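Local coordinates for protein putative exodeoxyribonuclease (Neisseria meningitidis, PDB 4B5J) that probably cleaves DNA strands at apurinic or apyrimidinic sites as a metal-dependent endonuclease of the AP/ExoA repair family, at residues A153-D158 and E174-I179; S235-K240 and V251-Y256. All coordinates share one frame; numbering follows the deposited sequence.

Contact 1 (A153-D158 and E174-I179); sequences AHQNID and EEREWI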
ATOM      1  N   ALA A 153       9.592   7.369   1.329  1.00 39.91           N
ATOM      2  CA  ALA A 153       9.433   8.030   2.619  1.00 40.61           C
ATOM      3  C   ALA A 153       9.474   9.535   2.407  1.00 44.08           C
ATOM      4  O   ALA A 153      10.281  10.032   1.623  1.00 43.71           O
ATOM      5  CB  ALA A 153      10.520   7.596   3.587  1.00 40.11           C
ATOM      6  N   HIS A 154       8.607  10.256   3.111  1.00 44.33           N
ATOM      7  CA  HIS A 154       8.403  11.679   2.859  1.00 45.61           C
ATOM      8  C   HIS A 154       9.456  12.571   3.524  1.00 44.19           C
ATOM      9  O   HIS A 154      10.227  13.242   2.842  1.00 40.73           O
ATOM     10  CB  HIS A 154       6.998  12.096   3.305  1.00 46.71           C
ATOM     11  CG  HIS A 154       6.615  13.481   2.883  1.00 50.00           C
ATOM     12  ND1 HIS A 154       5.526  14.144   3.410  1.00 48.08           N
ATOM     13  CD2 HIS A 154       7.170  14.326   1.983  1.00 50.11           C
ATOM     14  CE1 HIS A 154       5.432  15.340   2.854  1.00 48.28           C
ATOM     15  NE2 HIS A 154       6.416  15.475   1.984  1.00 49.63           N
ATOM     16  N   GLN A 155       9.477  12.575   4.854  1.00 44.19           N
ATOM     17  CA  GLN A 155      10.387  13.428   5.615  1.00 46.66           C
ATOM     18  C   GLN A 155      11.290  12.598   6.535  1.00 45.16           C
ATOM     19  O   GLN A 155      11.154  11.374   6.614  1.00 36.11           O
ATOM     20  CB  GLN A 155       9.590  14.479   6.407  1.00 48.14           C
ATOM     21  CG  GLN A 155      10.385  15.287   7.447  1.00 59.38           C
ATOM     22  CD  GLN A 155      11.433  16.222   6.841  1.00 62.37           C
ATOM     23  OE1 GLN A 155      12.566  15.820   6.577  1.00 62.80           O
ATOM     24  NE2 GLN A 155      11.057  17.481   6.643  1.00 62.67           N
ATOM     25  N   ASN A 156      12.215  13.271   7.215  1.00 46.09           N
ATOM     26  CA  ASN A 156      13.198  12.618   8.075  1.00 48.70           C
ATOM     27  C   ASN A 156      12.578  11.753   9.166  1.00 49.48           C
ATOM     28  O   ASN A 156      13.152  10.739   9.560  1.00 50.45           O
ATOM     29  CB  ASN A 156      14.132  13.660   8.705  1.00 57.00           C
ATOM     30  CG  ASN A 156      14.852  14.503   7.667  1.00 60.30           C
ATOM     31  OD1 ASN A 156      15.063  14.067   6.536  1.00 60.17           O
ATOM     32  ND2 ASN A 156      15.234  15.718   8.049  1.00 63.27           N
ATOM     33  N   ILE A 157      11.410  12.160   9.655  1.00 48.98           N
ATOM     34  CA  ILE A 157      10.722  11.427  10.713  1.00 46.64           C
ATOM     35  C   ILE A 157      10.202  10.077  10.222  1.00 43.39           C
ATOM     36  O   ILE A 157       9.772   9.238  11.015  1.00 42.05           O
ATOM     37  CB  ILE A 157       9.529  12.227  11.262  1.00 46.03           C
ATOM     38  CG1 ILE A 157       8.969  11.557  12.517  1.00 47.68           C
ATOM     39  CG2 ILE A 157       8.449  12.369  10.194  1.00 40.50           C
ATOM     40  CD1 ILE A 157       7.673  12.160  13.003  1.00 51.66           C
ATOM     41  N   ASP A 158      10.243   9.873   8.909  1.00 42.45           N
ATOM     42  CA  ASP A 158       9.643   8.685   8.304  1.00 40.34           C
ATOM     43  C   ASP A 158      10.605   7.504   8.189  1.00 41.61           C
ATOM     44  O   ASP A 158      10.234   6.445   7.695  1.00 39.83           O
ATOM     45  CB  ASP A 158       9.042   9.031   6.940  1.00 38.09           C
ATOM     46  CG  ASP A 158       7.824   9.925   7.056  1.00 38.23           C
ATOM     47  OD1 ASP A 158       6.929   9.608   7.871  1.00 36.85           O
ATOM     48  OD2 ASP A 158       7.762  10.951   6.345  1.00 39.86           O
ATOM     49  N   GLU A 174      13.908  14.029  -5.260  1.00 57.00           N
ATOM     50  CA  GLU A 174      12.822  14.092  -6.241  1.00 60.41           C
ATOM     51  C   GLU A 174      11.618  13.233  -5.858  1.00 56.65           C
ATOM     52  O   GLU A 174      10.469  13.602  -6.122  1.00 57.58           O
ATOM     53  CB  GLU A 174      13.314  13.709  -7.641  1.00 65.68           C
ATOM     54  CG  GLU A 174      14.388  14.627  -8.214  1.00 72.47           C
ATOM     55  CD  GLU A 174      15.776  14.333  -7.664  1.00 77.46           C
ATOM     56  OE1 GLU A 174      15.966  13.252  -7.067  1.00 75.92           O
ATOM     57  OE2 GLU A 174      16.677  15.181  -7.837  1.00 81.75           O
ATOM     58  N   GLU A 175      11.888  12.084  -5.246  1.00 54.00           N
ATOM     59  CA  GLU A 175      10.823  11.215  -4.754  1.00 50.83           C
ATOM     60  C   GLU A 175      10.037  11.898  -3.636  1.00 49.25           C
ATOM     61  O   GLU A 175       8.811  12.032  -3.717  1.00 47.94           O
ATOM     62  CB  GLU A 175      11.397   9.886  -4.260  1.00 50.41           C
ATOM     63  CG  GLU A 175      11.992   9.010  -5.362  1.00 51.00           C
ATOM     64  CD  GLU A 175      12.702   7.787  -4.811  1.00 53.03           C
ATOM     65  OE1 GLU A 175      13.257   7.871  -3.694  1.00 52.28           O
ATOM     66  OE2 GLU A 175      12.705   6.740  -5.495  1.00 56.76           O
ATOM     67  N   ARG A 176      10.751  12.324  -2.596  1.00 48.54           N
ATOM     68  CA  ARG A 176      10.152  13.041  -1.475  1.00 48.12           C
ATOM     69  C   ARG A 176       9.325  14.220  -1.970  1.00 47.90           C
ATOM     70  O   ARG A 176       8.214  14.446  -1.501  1.00 44.53           O
ATOM     71  CB  ARG A 176      11.244  13.552  -0.531  1.00 50.91           C
ATOM     72  CG  ARG A 176      12.134  12.475   0.068  1.00 50.93           C
ATOM     73  CD  ARG A 176      13.290  13.092   0.842  1.00 48.25           C
ATOM     74  NE  ARG A 176      12.821  13.915   1.956  1.00 52.47           N
ATOM     75  CZ  ARG A 176      13.626  14.567   2.789  1.00 55.63           C
ATOM     76  NH1 ARG A 176      14.941  14.489   2.637  1.00 56.90           N
ATOM     77  NH2 ARG A 176      13.118  15.294   3.775  1.00 57.96           N
ATOM     78  N   GLU A 177       9.880  14.973  -2.916  1.00 47.95           N
ATOM     79  CA  GLU A 177       9.199  16.126  -3.488  1.00 50.45           C
ATOM     80  C   GLU A 177       7.947  15.697  -4.252  1.00 49.68           C
ATOM     81  O   GLU A 177       6.953  16.421  -4.282  1.00 49.45           O
ATOM     82  CB  GLU A 177      10.151  16.902  -4.401  1.00 58.06           C
ATOM     83  CG  GLU A 177       9.778  18.360  -4.634  1.00 66.58           C
ATOM     84  CD  GLU A 177      10.991  19.268  -4.625  1.00 77.07           C
ATOM     85  OE1 GLU A 177      12.039  18.856  -4.086  1.00 80.13           O
ATOM     86  OE2 GLU A 177      10.902  20.391  -5.160  1.00 80.96           O
ATOM     87  N   TRP A 178       7.990  14.516  -4.863  1.00 49.54           N
ATOM     88  CA  TRP A 178       6.812  13.993  -5.546  1.00 48.33           C
ATOM     89  C   TRP A 178       5.690  13.656  -4.564  1.00 45.51           C
ATOM     90  O   TRP A 178       4.519  13.963  -4.817  1.00 45.07           O
ATOM     91  CB  TRP A 178       7.169  12.763  -6.378  1.00 47.89           C
ATOM     92  CG  TRP A 178       6.011  12.243  -7.172  1.00 44.43           C
ATOM     93  CD1 TRP A 178       5.639  12.631  -8.426  1.00 41.14           C
ATOM     94  CD2 TRP A 178       5.071  11.237  -6.769  1.00 41.95           C
ATOM     95  NE1 TRP A 178       4.529  11.931  -8.828  1.00 39.70           N
ATOM     96  CE2 TRP A 178       4.160  11.069  -7.831  1.00 39.99           C
ATOM     97  CE3 TRP A 178       4.913  10.464  -5.615  1.00 40.36           C
ATOM     98  CZ2 TRP A 178       3.104  10.158  -7.772  1.00 39.42           C
ATOM     99  CZ3 TRP A 178       3.861   9.556  -5.564  1.00 38.63           C
ATOM    100  CH2 TRP A 178       2.975   9.412  -6.634  1.00 36.60           C
ATOM    101  N   ILE A 179       6.047  13.013  -3.455  1.00 45.77           N
ATOM    102  CA  ILE A 179       5.074  12.725  -2.404  1.00 46.35           C
ATOM    103  C   ILE A 179       4.481  14.026  -1.870  1.00 46.47           C
ATOM    104  O   ILE A 179       3.262  14.156  -1.706  1.00 46.64           O
ATOM    105  CB  ILE A 179       5.717  11.951  -1.241  1.00 48.70           C
ATOM    106  CG1 ILE A 179       5.886  10.480  -1.609  1.00 44.54           C
ATOM    107  CG2 ILE A 179       4.866  12.069   0.012  1.00 50.80           C
ATOM    108  CD1 ILE A 179       4.573   9.748  -1.791  1.00 42.46           C
TER

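Contact 2 (S235-K240 and V251-Y256); sequences SAHVYK and VVEYDY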
ATOM      1  N   SER A 235      -8.530   6.622  14.224  1.00 40.46           N
ATOM      2  CA  SER A 235      -7.289   6.066  14.747  1.00 39.04           C
ATOM      3  C   SER A 235      -6.608   5.131  13.754  1.00 33.21           C
ATOM      4  O   SER A 235      -7.187   4.745  12.740  1.00 29.50           O
ATOM      5  CB  SER A 235      -7.536   5.335  16.070  1.00 43.53           C
ATOM      6  OG  SER A 235      -8.409   4.239  15.885  1.00 48.25           O
ATOM      7  N   ALA A 236      -5.368   4.775  14.059  1.00 33.28           N
ATOM      8  CA  ALA A 236      -4.597   3.892  13.203  1.00 34.16           C
ATOM      9  C   ALA A 236      -3.515   3.241  14.036  1.00 35.97           C
ATOM     10  O   ALA A 236      -3.118   3.775  15.073  1.00 35.84           O
ATOM     11  CB  ALA A 236      -3.983   4.671  12.049  1.00 31.89           C
ATOM     12  N   HIS A 237      -3.052   2.078  13.594  1.00 32.84           N
ATOM     13  CA  HIS A 237      -1.924   1.430  14.247  1.00 35.14           C
ATOM     14  C   HIS A 237      -1.161   0.555  13.267  1.00 31.97           C
ATOM     15  O   HIS A 237      -1.682   0.165  12.221  1.00 33.35           O
ATOM     16  CB  HIS A 237      -2.370   0.620  15.474  1.00 39.08           C
ATOM     17  CG  HIS A 237      -3.326  -0.487  15.159  1.00 47.56           C
ATOM     18  ND1 HIS A 237      -4.689  -0.366  15.329  1.00 51.76           N
ATOM     19  CD2 HIS A 237      -3.115  -1.741  14.691  1.00 49.90           C
ATOM     20  CE1 HIS A 237      -5.277  -1.496  14.976  1.00 52.71           C
ATOM     21  NE2 HIS A 237      -4.344  -2.346  14.583  1.00 50.98           N
ATOM     22  N   VAL A 238       0.093   0.280  13.603  1.00 31.58           N
ATOM     23  CA  VAL A 238       0.910  -0.632  12.829  1.00 30.27           C
ATOM     24  C   VAL A 238       1.007  -1.940  13.604  1.00 33.58           C
ATOM     25  O   VAL A 238       1.561  -1.987  14.701  1.00 36.22           O
ATOM     26  CB  VAL A 238       2.312  -0.047  12.574  1.00 31.18           C
ATOM     27  CG1 VAL A 238       3.176  -1.042  11.815  1.00 29.21           C
ATOM     28  CG2 VAL A 238       2.202   1.259  11.802  1.00 27.89           C
ATOM     29  N   TYR A 239       0.445  -3.001  13.037  1.00 35.74           N
ATOM     30  CA  TYR A 239       0.391  -4.285  13.722  1.00 38.50           C
ATOM     31  C   TYR A 239       1.746  -4.984  13.702  1.00 38.73           C
ATOM     32  O   TYR A 239       2.306  -5.233  12.636  1.00 36.22           O
ATOM     33  CB  TYR A 239      -0.672  -5.177  13.085  1.00 41.25           C
ATOM     34  CG  TYR A 239      -0.844  -6.506  13.775  1.00 46.06           C
ATOM     35  CD1 TYR A 239      -1.510  -6.597  14.990  1.00 46.43           C
ATOM     36  CD2 TYR A 239      -0.347  -7.674  13.209  1.00 48.74           C
ATOM     37  CE1 TYR A 239      -1.676  -7.814  15.625  1.00 47.97           C
ATOM     38  CE2 TYR A 239      -0.507  -8.895  13.840  1.00 50.35           C
ATOM     39  CZ  TYR A 239      -1.172  -8.958  15.046  1.00 50.48           C
ATOM     40  OH  TYR A 239      -1.338 -10.168  15.678  1.00 56.17           O
ATOM     41  N   LYS A 240       2.263  -5.297  14.887  1.00 42.64           N
ATOM     42  CA  LYS A 240       3.571  -5.938  15.011  1.00 46.87           C
ATOM     43  C   LYS A 240       3.555  -7.108  15.993  1.00 50.49           C
ATOM     44  O   LYS A 240       4.600  -7.677  16.303  1.00 53.29           O
ATOM     45  CB  LYS A 240       4.635  -4.920  15.434  1.00 48.26           C
ATOM     46  CG  LYS A 240       4.837  -3.775  14.449  1.00 46.59           C
ATOM     47  CD  LYS A 240       6.027  -2.909  14.834  1.00 42.29           C
ATOM     48  CE  LYS A 240       7.307  -3.730  14.853  1.00 42.85           C
ATOM     49  NZ  LYS A 240       8.485  -2.949  15.330  1.00 45.80           N
ATOM     50  N   VAL A 251      -3.185  -0.336   9.778  1.00 25.55           N
ATOM     51  CA  VAL A 251      -4.619  -0.376  10.038  1.00 28.49           C
ATOM     52  C   VAL A 251      -5.181   1.009  10.352  1.00 30.40           C
ATOM     53  O   VAL A 251      -4.703   1.690  11.256  1.00 34.38           O
ATOM     54  CB  VAL A 251      -4.931  -1.302  11.228  1.00 30.73           C
ATOM     55  CG1 VAL A 251      -6.433  -1.417  11.431  1.00 29.17           C
ATOM     56  CG2 VAL A 251      -4.299  -2.672  11.015  1.00 32.25           C
ATOM     57  N   VAL A 252      -6.201   1.421   9.608  1.00 27.35           N
ATOM     58  CA  VAL A 252      -6.870   2.685   9.893  1.00 30.82           C
ATOM     59  C   VAL A 252      -8.372   2.480  10.068  1.00 32.27           C
ATOM     60  O   VAL A 252      -9.002   1.733   9.313  1.00 32.81           O
ATOM     61  CB  VAL A 252      -6.617   3.737   8.790  1.00 28.45           C
ATOM     62  CG1 VAL A 252      -7.230   5.066   9.189  1.00 29.60           C
ATOM     63  CG2 VAL A 252      -5.123   3.898   8.536  1.00 27.88           C
ATOM     64  N   GLU A 253      -8.935   3.144  11.070  1.00 35.70           N
ATOM     65  CA  GLU A 253     -10.370   3.095  11.324  1.00 38.92           C
ATOM     66  C   GLU A 253     -11.023   4.431  10.984  1.00 36.11           C
ATOM     67  O   GLU A 253     -10.573   5.480  11.426  1.00 38.07           O
ATOM     68  CB  GLU A 253     -10.645   2.741  12.790  1.00 43.69           C
ATOM     69  CG  GLU A 253     -10.282   1.321  13.176  1.00 54.79           C
ATOM     70  CD  GLU A 253      -9.048   1.250  14.053  1.00 65.60           C
ATOM     71  OE1 GLU A 253      -8.434   2.308  14.309  1.00 68.20           O
ATOM     72  OE2 GLU A 253      -8.690   0.132  14.485  1.00 68.64           O
ATOM     73  N   TYR A 254     -12.090   4.383  10.198  1.00 34.79           N
ATOM     74  CA  TYR A 254     -12.809   5.579   9.795  1.00 33.49           C
ATOM     75  C   TYR A 254     -14.232   5.563  10.350  1.00 37.81           C
ATOM     76  O   TYR A 254     -14.948   4.566  10.220  1.00 36.67           O
ATOM     77  CB  TYR A 254     -12.862   5.688   8.271  1.00 33.58           C
ATOM     78  CG  TYR A 254     -11.507   5.712   7.594  1.00 31.88           C
ATOM     79  CD1 TYR A 254     -10.838   4.531   7.293  1.00 30.81           C
ATOM     80  CD2 TYR A 254     -10.904   6.916   7.246  1.00 28.18           C
ATOM     81  CE1 TYR A 254      -9.602   4.548   6.667  1.00 29.29           C
ATOM     82  CE2 TYR A 254      -9.666   6.946   6.623  1.00 27.16           C
ATOM     83  CZ  TYR A 254      -9.019   5.759   6.336  1.00 27.33           C
ATOM     84  OH  TYR A 254      -7.789   5.779   5.719  1.00 30.03           O
ATOM     85  N   ASP A 255     -14.638   6.667  10.968  1.00 37.26           N
ATOM     86  CA  ASP A 255     -16.018   6.817  11.411  1.00 41.42           C
ATOM     87  C   ASP A 255     -16.870   7.238  10.218  1.00 44.00           C
ATOM     88  O   ASP A 255     -17.187   8.417  10.049  1.00 40.41           O
ATOM     89  CB  ASP A 255     -16.116   7.845  12.545  1.00 43.45           C
ATOM     90  CG  ASP A 255     -17.523   7.961  13.102  1.00 49.44           C
ATOM     91  OD1 ASP A 255     -18.331   7.040  12.852  1.00 48.22           O
ATOM     92  OD2 ASP A 255     -17.820   8.965  13.784  1.00 51.85           O
ATOM     93  N   TYR A 256     -17.233   6.259   9.394  1.00 49.79           N
ATOM     94  CA  TYR A 256     -17.886   6.518   8.117  1.00 59.63           C
ATOM     95  C   TYR A 256     -19.366   6.787   8.280  1.00 67.64           C
ATOM     96  O   TYR A 256     -20.083   6.970   7.297  1.00 71.04           O
ATOM     97  CB  TYR A 256     -17.696   5.338   7.169  1.00 61.35           C
ATOM     98  CG  TYR A 256     -17.675   5.723   5.706  1.00 65.47           C
ATOM     99  CD1 TYR A 256     -17.285   6.989   5.314  1.00 67.28           C
ATOM    100  CD2 TYR A 256     -18.054   4.819   4.724  1.00 67.38           C
ATOM    101  CE1 TYR A 256     -17.262   7.351   3.980  1.00 68.36           C
ATOM    102  CE2 TYR A 256     -18.035   5.165   3.389  1.00 69.08           C
ATOM    103  CZ  TYR A 256     -17.634   6.435   3.024  1.00 68.28           C
ATOM    104  OH  TYR A 256     -17.614   6.789   1.699  1.00 67.69           O
TER

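Contact 1 (A153-D158 and E174-I179)
His154 meets Arg176 through its backbone carbonyl and Ile179 through its ring. The His154 carbonyl O accepts a hydrogen bond from Arg176 NE (2.8 Å), the N-H coming in somewhat bent at 148°, while Ile179 CG2 sits over one face of the imidazole, 3.9 Å from the His154 ring centroid, in a CH-pi contact displaced toward the rim. With CG anti to the backbone N (chi1 -170°), the ring is laid over this methyl, and the aliphatic stem of Arg176 runs close by, its CG 3.4 Å from Ala153 O. This is the tighter end, with Ala153 and Ile179 buried. It joins helix 173-185 of the DNase I-like fold to the loop leaving strand 143-147, a few residues beyond the predicted catalytic Asp149 and Asn151. Outward, where Gln155 is exposed, the fit slackens. The arginine chain bends at chi3 and brings NH2 to 2.9 Å from Gln155 OE1, with amide and guanidinium planes 69° apart; Asn156 OD1 stays 3.6 Å from Arg176 NH2. Gln155 OE1 already accepts a hydrogen bond from Asn156 N, and a hydrogen bond from Gln155 N to Asp158 OD2 (2.8 Å) fastens the 3-10 turn; Asp158 OD1 forms salt bridges with Arg193 and Arg219.

Contact 2 (S235-K240 and V251-Y256)
The His237 imidazole lies alongside Val251, with Val251 CB over one ring face, 3.8 Å from the His237 centroid, CG2 nearest NE2 and CG1 nearest CE1. Placing CG between the backbone N and the carbonyl carbon (chi1 61°) folds the ring across to the neighbouring strand. On the same face of the sheet, Ser235 OG donates to Glu253 OE1 at 2.5 Å, a bond so short that its exact length is doubtful. Glu253 OE2 approaches the edge of the His237 ring, 3.8 Å from CE1. The opposite face pairs Ala236 CB with Val252 CG2 (3.8 Å), near Trp192 and Leu195 of helix 191-195.

These side chains are set by an antiparallel hairpin. His237 and Val251 form a hydrogen-bonded pair, His237 N to Val251 O at 2.9 Å and Val251 N to His237 O at 2.9 Å. Ala236-Val252 is the non-hydrogen-bonded pair, and Glu253 N bonds almost straight to Ser235 O. Beyond it, Tyr196 OH hydrogen-bonds the outward-facing Ala236 N, while strand 2-8 flanks Val251 and Val252 across the sheet. Glu253 OE2 also has a long, weak ion pair with Lys3. With Glu253 OE2 4.1 Å from His237 ND1, not in contact, a protonated imidazole might be somewhat favoured, although its charge cannot be seen.

Overall arrangement
From the N terminus, strand 2-8 first enters the sheet that contact 2 will complete at its edge; strands 31-35, 55-59 and 69-73 join the same sheet before the chain starts the second. After strand 143-147, contact 1 closes a loop of 15 intervening residues by bringing helix 173-185, which packs on helix 117-139, back against 153-158. Contact 2 follows in series, neither nested nor crossed with the first: 235-240 and 251-256 close a hairpin whose ten-residue connection carries the metal-binding Asp246 and the predicted catalytic His247. The contact centres lie 22 Å apart. Contact 1 thus joins loop to helix, contact 2 edge strand 233-238 to strand 250-254 of the first sheet.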